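Phosphotriesterase homology protein (Escherichia coli, PDB 1BF6) hydrolyses phosphorylated glyceryl acetates, and also aromatic acetates and propionates, as a zinc-dependent member of the phosphotriesterase family. Local coordinates at residues G151-T162 / R180-N191. Numbering follows the deposited sequence.
Sequences GRPISTHTSFST and RVTVGHCDLKDN. With ZN (zinc ion), chain D; SO4 (sulfate ion), chain E.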
ATOM      1  N   GLY A 151     -13.643  11.205   3.793  1.00  7.64           N
ATOM      2  CA  GLY A 151     -12.362  11.849   4.008  1.00  9.02           C
ATOM      3  C   GLY A 151     -11.204  10.866   4.134  1.00 10.23           C
ATOM      4  O   GLY A 151     -10.061  11.304   4.233  1.00 11.37           O
ATOM      5  N   ARG A 152     -11.476   9.557   4.145  1.00  8.33           N
ATOM      6  CA  ARG A 152     -10.383   8.577   4.254  1.00  8.82           C
ATOM      7  C   ARG A 152      -9.528   8.637   2.987  1.00  8.24           C
ATOM      8  O   ARG A 152     -10.048   8.775   1.869  1.00  9.67           O
ATOM      9  CB  ARG A 152     -10.900   7.160   4.519  1.00  8.31           C
ATOM     10  CG  ARG A 152     -11.709   6.998   5.806  1.00 12.22           C
ATOM     11  CD  ARG A 152     -11.064   7.673   7.012  1.00 17.00           C
ATOM     12  NE  ARG A 152      -9.738   7.139   7.317  1.00 21.52           N
ATOM     13  CZ  ARG A 152      -8.720   7.861   7.790  1.00 24.59           C
ATOM     14  NH1 ARG A 152      -8.863   9.161   8.021  1.00 24.38           N
ATOM     15  NH2 ARG A 152      -7.538   7.288   7.997  1.00 22.43           N
ATOM     16  N   PRO A 153      -8.197   8.542   3.138  1.00  6.27           N
ATOM     17  CA  PRO A 153      -7.309   8.610   1.976  1.00  6.17           C
ATOM     18  C   PRO A 153      -7.401   7.439   0.991  1.00  3.96           C
ATOM     19  O   PRO A 153      -7.993   6.394   1.282  1.00  6.80           O
ATOM     20  CB  PRO A 153      -5.920   8.740   2.623  1.00  8.12           C
ATOM     21  CG  PRO A 153      -6.043   7.948   3.832  1.00  6.17           C
ATOM     22  CD  PRO A 153      -7.423   8.324   4.373  1.00  9.43           C
ATOM     23  N   ILE A 154      -6.885   7.674  -0.202  1.00  5.25           N
ATOM     24  CA  ILE A 154      -6.867   6.686  -1.279  1.00  5.67           C
ATOM     25  C   ILE A 154      -5.418   6.245  -1.528  1.00  6.71           C
ATOM     26  O   ILE A 154      -4.520   7.076  -1.652  1.00  7.72           O
ATOM     27  CB  ILE A 154      -7.463   7.305  -2.570  1.00  7.92           C
ATOM     28  CG1 ILE A 154      -8.956   7.590  -2.352  1.00  5.90           C
ATOM     29  CG2 ILE A 154      -7.195   6.423  -3.795  1.00  4.27           C
ATOM     30  CD1 ILE A 154      -9.574   8.454  -3.426  1.00  8.45           C
ATOM     31  N   SER A 155      -5.211   4.934  -1.608  1.00  7.31           N
ATOM     32  CA  SER A 155      -3.890   4.351  -1.850  1.00  7.60           C
ATOM     33  C   SER A 155      -4.006   3.465  -3.090  1.00  6.40           C
ATOM     34  O   SER A 155      -4.799   2.525  -3.112  1.00  7.92           O
ATOM     35  CB  SER A 155      -3.456   3.537  -0.631  1.00  8.27           C
ATOM     36  OG  SER A 155      -2.172   2.976  -0.835  1.00  7.94           O
ATOM     37  N   THR A 156      -3.199   3.749  -4.105  1.00  6.40           N
ATOM     38  CA  THR A 156      -3.291   3.023  -5.370  1.00  8.34           C
ATOM     39  C   THR A 156      -2.243   1.952  -5.706  1.00  9.51           C
ATOM     40  O   THR A 156      -1.240   1.803  -5.012  1.00  8.72           O
ATOM     41  CB  THR A 156      -3.317   4.022  -6.551  1.00  6.88           C
ATOM     42  OG1 THR A 156      -1.979   4.414  -6.873  1.00  6.05           O
ATOM     43  CG2 THR A 156      -4.149   5.285  -6.203  1.00  8.22           C
ATOM     44  N   HIS A 157      -2.506   1.235  -6.802  1.00  9.55           N
ATOM     45  CA  HIS A 157      -1.616   0.210  -7.364  1.00 10.70           C
ATOM     46  C   HIS A 157      -1.335   0.622  -8.803  1.00 10.89           C
ATOM     47  O   HIS A 157      -2.275   0.782  -9.593  1.00 11.93           O
ATOM     48  CB  HIS A 157      -2.288  -1.187  -7.397  1.00 10.86           C
ATOM     49  CG  HIS A 157      -1.651  -2.174  -8.352  1.00 10.65           C
ATOM     50  ND1 HIS A 157      -0.961  -3.276  -7.901  1.00 12.80           N
ATOM     51  CD2 HIS A 157      -1.717  -2.224  -9.707  1.00 12.31           C
ATOM     52  CE1 HIS A 157      -0.627  -3.967  -8.974  1.00  8.60           C
ATOM     53  NE2 HIS A 157      -1.060  -3.374 -10.092  1.00 13.40           N
ATOM     54  N   THR A 158      -0.073   0.880  -9.133  1.00  9.70           N
ATOM     55  CA  THR A 158       0.262   1.162 -10.518  1.00 10.39           C
ATOM     56  C   THR A 158       0.949  -0.127 -10.977  1.00 10.97           C
ATOM     57  O   THR A 158       1.728  -0.726 -10.226  1.00  9.95           O
ATOM     58  CB  THR A 158       1.218   2.382 -10.744  1.00 10.84           C
ATOM     59  OG1 THR A 158       2.467   2.182 -10.067  1.00 12.39           O
ATOM     60  CG2 THR A 158       0.562   3.687 -10.310  1.00 11.05           C
ATOM     61  N   SER A 159       0.563  -0.604 -12.152  1.00 11.58           N
ATOM     62  CA  SER A 159       1.144  -1.820 -12.718  1.00 10.32           C
ATOM     63  C   SER A 159       2.472  -1.479 -13.376  1.00  9.38           C
ATOM     64  O   SER A 159       2.524  -0.766 -14.379  1.00  9.70           O
ATOM     65  CB  SER A 159       0.172  -2.457 -13.711  1.00  8.99           C
ATOM     66  OG  SER A 159      -0.854  -3.134 -13.012  1.00  8.98           O
ATOM     67  N   PHE A 160       3.553  -1.973 -12.780  1.00 11.62           N
ATOM     68  CA  PHE A 160       4.895  -1.708 -13.284  1.00 12.25           C
ATOM     69  C   PHE A 160       5.183  -0.219 -13.436  1.00  8.97           C
ATOM     70  O   PHE A 160       5.767   0.227 -14.428  1.00 10.09           O
ATOM     71  CB  PHE A 160       5.158  -2.504 -14.566  1.00 17.80           C
ATOM     72  CG  PHE A 160       5.115  -3.984 -14.339  1.00 24.49           C
ATOM     73  CD1 PHE A 160       6.124  -4.606 -13.601  1.00 27.77           C
ATOM     74  CD2 PHE A 160       4.024  -4.738 -14.762  1.00 27.56           C
ATOM     75  CE1 PHE A 160       6.049  -5.956 -13.276  1.00 30.87           C
ATOM     76  CE2 PHE A 160       3.933  -6.095 -14.446  1.00 30.25           C
ATOM     77  CZ  PHE A 160       4.949  -6.706 -13.698  1.00 31.59           C
ATOM     78  N   SER A 161       4.748   0.533 -12.422  1.00  8.66           N
ATOM     79  CA  SER A 161       4.946   1.980 -12.347  1.00  9.20           C
ATOM     80  C   SER A 161       4.350   2.791 -13.493  1.00  9.10           C
ATOM     81  O   SER A 161       4.880   3.844 -13.848  1.00 10.40           O
ATOM     82  CB  SER A 161       6.444   2.292 -12.191  1.00  8.73           C
ATOM     83  OG  SER A 161       6.973   1.592 -11.076  1.00 10.96           O
ATOM     84  N   THR A 162       3.242   2.308 -14.064  1.00  9.34           N
ATOM     85  CA  THR A 162       2.588   3.015 -15.175  1.00  8.60           C
ATOM     86  C   THR A 162       1.237   3.605 -14.758  1.00  5.90           C
ATOM     87  O   THR A 162       0.609   3.115 -13.825  1.00  6.43           O
ATOM     88  CB  THR A 162       2.292   2.080 -16.390  1.00  7.21           C
ATOM     89  OG1 THR A 162       1.335   1.079 -16.004  1.00  7.72           O
ATOM     90  CG2 THR A 162       3.563   1.416 -16.890  1.00 11.88           C
ATOM     91  N   ARG A 180      -4.395  13.777  -0.466  1.00  9.66           N
ATOM     92  CA  ARG A 180      -5.039  12.674   0.242  1.00  8.35           C
ATOM     93  C   ARG A 180      -4.920  11.359  -0.555  1.00  6.99           C
ATOM     94  O   ARG A 180      -5.555  10.357  -0.225  1.00  7.72           O
ATOM     95  CB  ARG A 180      -6.500  13.023   0.538  1.00 10.18           C
ATOM     96  CG  ARG A 180      -6.675  14.336   1.328  1.00  9.66           C
ATOM     97  CD  ARG A 180      -5.980  14.275   2.702  1.00  8.45           C
ATOM     98  NE  ARG A 180      -6.602  13.295   3.590  1.00 12.90           N
ATOM     99  CZ  ARG A 180      -5.944  12.379   4.303  1.00 15.94           C
ATOM    100  NH1 ARG A 180      -4.616  12.301   4.255  1.00 16.42           N
ATOM    101  NH2 ARG A 180      -6.623  11.494   5.022  1.00 18.66           N
ATOM    102  N   VAL A 181      -4.068  11.382  -1.579  1.00  7.86           N
ATOM    103  CA  VAL A 181      -3.810  10.224  -2.439  1.00  7.31           C
ATOM    104  C   VAL A 181      -2.313   9.842  -2.383  1.00  8.63           C
ATOM    105  O   VAL A 181      -1.437  10.713  -2.386  1.00  7.77           O
ATOM    106  CB  VAL A 181      -4.156  10.547  -3.919  1.00  6.48           C
ATOM    107  CG1 VAL A 181      -3.838   9.355  -4.826  1.00  5.29           C
ATOM    108  CG2 VAL A 181      -5.633  10.936  -4.049  1.00  4.88           C
ATOM    109  N   THR A 182      -2.037   8.545  -2.312  1.00  8.12           N
ATOM    110  CA  THR A 182      -0.662   8.046  -2.319  1.00  7.94           C
ATOM    111  C   THR A 182      -0.568   7.013  -3.458  1.00  7.39           C
ATOM    112  O   THR A 182      -1.382   6.094  -3.532  1.00  7.73           O
ATOM    113  CB  THR A 182      -0.242   7.465  -0.947  1.00 10.02           C
ATOM    114  OG1 THR A 182       1.140   7.092  -1.001  1.00 11.32           O
ATOM    115  CG2 THR A 182      -1.090   6.262  -0.544  1.00  8.98           C
ATOM    116  N   VAL A 183       0.365   7.227  -4.381  1.00  7.21           N
ATOM    117  CA  VAL A 183       0.544   6.362  -5.555  1.00  7.26           C
ATOM    118  C   VAL A 183       1.492   5.180  -5.293  1.00  8.58           C
ATOM    119  O   VAL A 183       2.690   5.368  -5.063  1.00  8.08           O
ATOM    120  CB  VAL A 183       1.053   7.180  -6.765  1.00  7.83           C
ATOM    121  CG1 VAL A 183       1.197   6.294  -7.993  1.00  7.62           C
ATOM    122  CG2 VAL A 183       0.088   8.322  -7.069  1.00  9.09           C
ATOM    123  N   GLY A 184       0.939   3.970  -5.357  1.00  8.67           N
ATOM    124  CA  GLY A 184       1.718   2.769  -5.094  1.00  6.82           C
ATOM    125  C   GLY A 184       2.576   2.273  -6.240  1.00  7.31           C
ATOM    126  O   GLY A 184       2.281   2.517  -7.411  1.00  8.27           O
ATOM    127  N   HIS A 185       3.660   1.576  -5.886  1.00  7.04           N
ATOM    128  CA  HIS A 185       4.600   0.997  -6.847  1.00  5.96           C
ATOM    129  C   HIS A 185       5.232   1.942  -7.849  1.00  6.42           C
ATOM    130  O   HIS A 185       5.244   1.662  -9.045  1.00  7.80           O
ATOM    131  CB  HIS A 185       3.945  -0.150  -7.619  1.00  6.88           C
ATOM    132  CG  HIS A 185       3.060  -1.005  -6.784  1.00  7.97           C
ATOM    133  ND1 HIS A 185       3.323  -1.352  -5.480  1.00  7.21           N
ATOM    134  CD2 HIS A 185       1.846  -1.530  -7.068  1.00  6.12           C
ATOM    135  CE1 HIS A 185       2.290  -2.033  -5.026  1.00  8.97           C
ATOM    136  NE2 HIS A 185       1.393  -2.149  -5.974  1.00  6.64           N
ATOM    137  N   CYS A 186       5.782   3.058  -7.379  1.00  7.52           N
ATOM    138  CA  CYS A 186       6.427   3.995  -8.294  1.00  6.99           C
ATOM    139  C   CYS A 186       7.882   3.609  -8.536  1.00  6.47           C
ATOM    140  O   CYS A 186       8.566   4.236  -9.345  1.00  5.62           O
ATOM    141  CB  CYS A 186       6.393   5.416  -7.724  1.00  9.52           C
ATOM    142  SG  CYS A 186       4.744   6.108  -7.511  1.00  8.76           S
ATOM    143  N   ASP A 187       8.312   2.536  -7.875  1.00  8.27           N
ATOM    144  CA  ASP A 187       9.702   2.075  -7.931  1.00  9.68           C
ATOM    145  C   ASP A 187       9.977   0.735  -8.647  1.00 10.23           C
ATOM    146  O   ASP A 187      10.738  -0.093  -8.147  1.00  9.90           O
ATOM    147  CB  ASP A 187      10.249   2.025  -6.493  1.00  7.36           C
ATOM    148  CG  ASP A 187       9.529   0.992  -5.621  1.00  8.19           C
ATOM    149  OD1 ASP A 187       8.378   0.606  -5.947  1.00  8.14           O
ATOM    150  OD2 ASP A 187      10.106   0.550  -4.596  1.00  5.70           O
ATOM    151  N   LEU A 188       9.383   0.533  -9.820  1.00 10.46           N
ATOM    152  CA  LEU A 188       9.612  -0.698 -10.585  1.00 11.56           C
ATOM    153  C   LEU A 188      10.348  -0.444 -11.907  1.00 12.48           C
ATOM    154  O   LEU A 188      10.544  -1.350 -12.716  1.00 12.74           O
ATOM    155  CB  LEU A 188       8.296  -1.455 -10.803  1.00 10.28           C
ATOM    156  CG  LEU A 188       7.785  -2.171  -9.552  1.00 11.10           C
ATOM    157  CD1 LEU A 188       6.334  -2.614  -9.706  1.00 11.27           C
ATOM    158  CD2 LEU A 188       8.687  -3.348  -9.256  1.00 12.05           C
ATOM    159  N   LYS A 189      10.799   0.793 -12.091  1.00 13.95           N
ATOM    160  CA  LYS A 189      11.542   1.212 -13.278  1.00 14.51           C
ATOM    161  C   LYS A 189      12.077   2.623 -13.025  1.00 14.38           C
ATOM    162  O   LYS A 189      11.731   3.242 -12.010  1.00 15.20           O
ATOM    163  CB  LYS A 189      10.633   1.225 -14.515  1.00 14.93           C
ATOM    164  CG  LYS A 189       9.565   2.298 -14.482  1.00 15.69           C
ATOM    165  CD  LYS A 189       8.869   2.419 -15.809  1.00 18.38           C
ATOM    166  CE  LYS A 189       7.691   3.361 -15.712  1.00 18.47           C
ATOM    167  NZ  LYS A 189       6.955   3.404 -16.995  1.00 23.46           N
ATOM    168  N   ASP A 190      12.961   3.099 -13.907  1.00 15.02           N
ATOM    169  CA  ASP A 190      13.507   4.453 -13.807  1.00 17.52           C
ATOM    170  C   ASP A 190      12.244   5.270 -14.046  1.00 17.69           C
ATOM    171  O   ASP A 190      11.707   5.285 -15.152  1.00 17.36           O
ATOM    172  CB  ASP A 190      14.554   4.711 -14.905  1.00 19.81           C
ATOM    173  CG  ASP A 190      15.855   3.900 -14.703  1.00 22.61           C
ATOM    174  OD1 ASP A 190      16.030   3.283 -13.633  1.00 22.63           O
ATOM    175  OD2 ASP A 190      16.710   3.886 -15.620  1.00 24.98           O
ATOM    176  N   ASN A 191      11.766   5.913 -12.990  1.00 16.19           N
ATOM    177  CA  ASN A 191      10.496   6.632 -13.037  1.00 14.31           C
ATOM    178  C   ASN A 191      10.560   8.048 -12.437  1.00 14.64           C
ATOM    179  O   ASN A 191       9.535   8.598 -12.027  1.00 12.32           O
ATOM    180  CB  ASN A 191       9.510   5.755 -12.240  1.00 13.45           C
ATOM    181  CG  ASN A 191       8.041   6.034 -12.553  1.00 13.07           C
ATOM    182  OD1 ASN A 191       7.177   5.749 -11.725  1.00 12.39           O
ATOM    183  ND2 ASN A 191       7.753   6.525 -13.752  1.00 11.34           N
TER
HETATM  184 ZN    ZN D 293      -0.265  -3.543  -5.753  1.00 15.00          ZN
HETATM  185  S   SO4 E 294       3.897   5.403 -17.958  1.00 33.48           S
HETATM  186  O1  SO4 E 294       4.302   4.523 -19.051  1.00 35.11           O
HETATM  187  O2  SO4 E 294       2.392   5.275 -17.720  1.00 31.80           O
HETATM  188  O3  SO4 E 294       4.601   5.054 -16.617  1.00 33.28           O
HETATM  189  O4  SO4 E 294       4.295   6.838 -18.306  1.00 33.13           O
HETATM  190  O   HOH W   1      -9.362  13.873   3.974  1.00 28.74           O
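H185 and H157 meet across the contact as two ligands of one zinc ion. In H185, CB lies 3.5 Å and CG 3.7 Å from T158 O, and CD2 comes nearer still to that carbonyl oxygen, which sits in the ring plane. CE1 is 3.1 Å from the zinc and NE2 binds it at 2.2 Å, while ND1 hydrogen-bonds D208. Both ring nitrogens are therefore engaged, which fixes the ring's rotation. H157 binds the same metal through ND1, and its NE2 donates to S159 OG, close to the ring plane. With planes at 87°, the edge of H185 is directed at the face of H157 in an offset T-shaped pair; E124 supplies the third protein ligand.

H157 closes strand 154-157 and H185 follows the adjacent parallel strand 181-183, both at the C-terminal side of strands joined through helix 164-173 in a beta-alpha-beta crossover of the TIM barrel. The short strand axes diverge by 19°, and three backbone bonds set the register: I154 N to R180 O, T182 N to I154 O and T156 N to T182 O.

Past the strands, hydroxyls take over. T158 OG1, between backbone N and carbonyl carbon (chi1 59°), donates in the carbonyl plane to G184 O at 2.7 Å. S161 OG donates to H185 O, tilted from its carbonyl plane, and accepts from L188 N at 2.9 Å, so one hydroxyl bridges H185 and L188 within the loop after strand 181-183. K189 reaches extended past S161, and its NZ donates at 2.9 Å to O3 of a sulfate ion, probably from the crystallisation liquor. At the far end, R180, a glucose-binding residue, lays one guanidinium face over P153 CB; a water accepts from its NE and donates to G151 O, and F289, outside both segments, also partners the guanidinium.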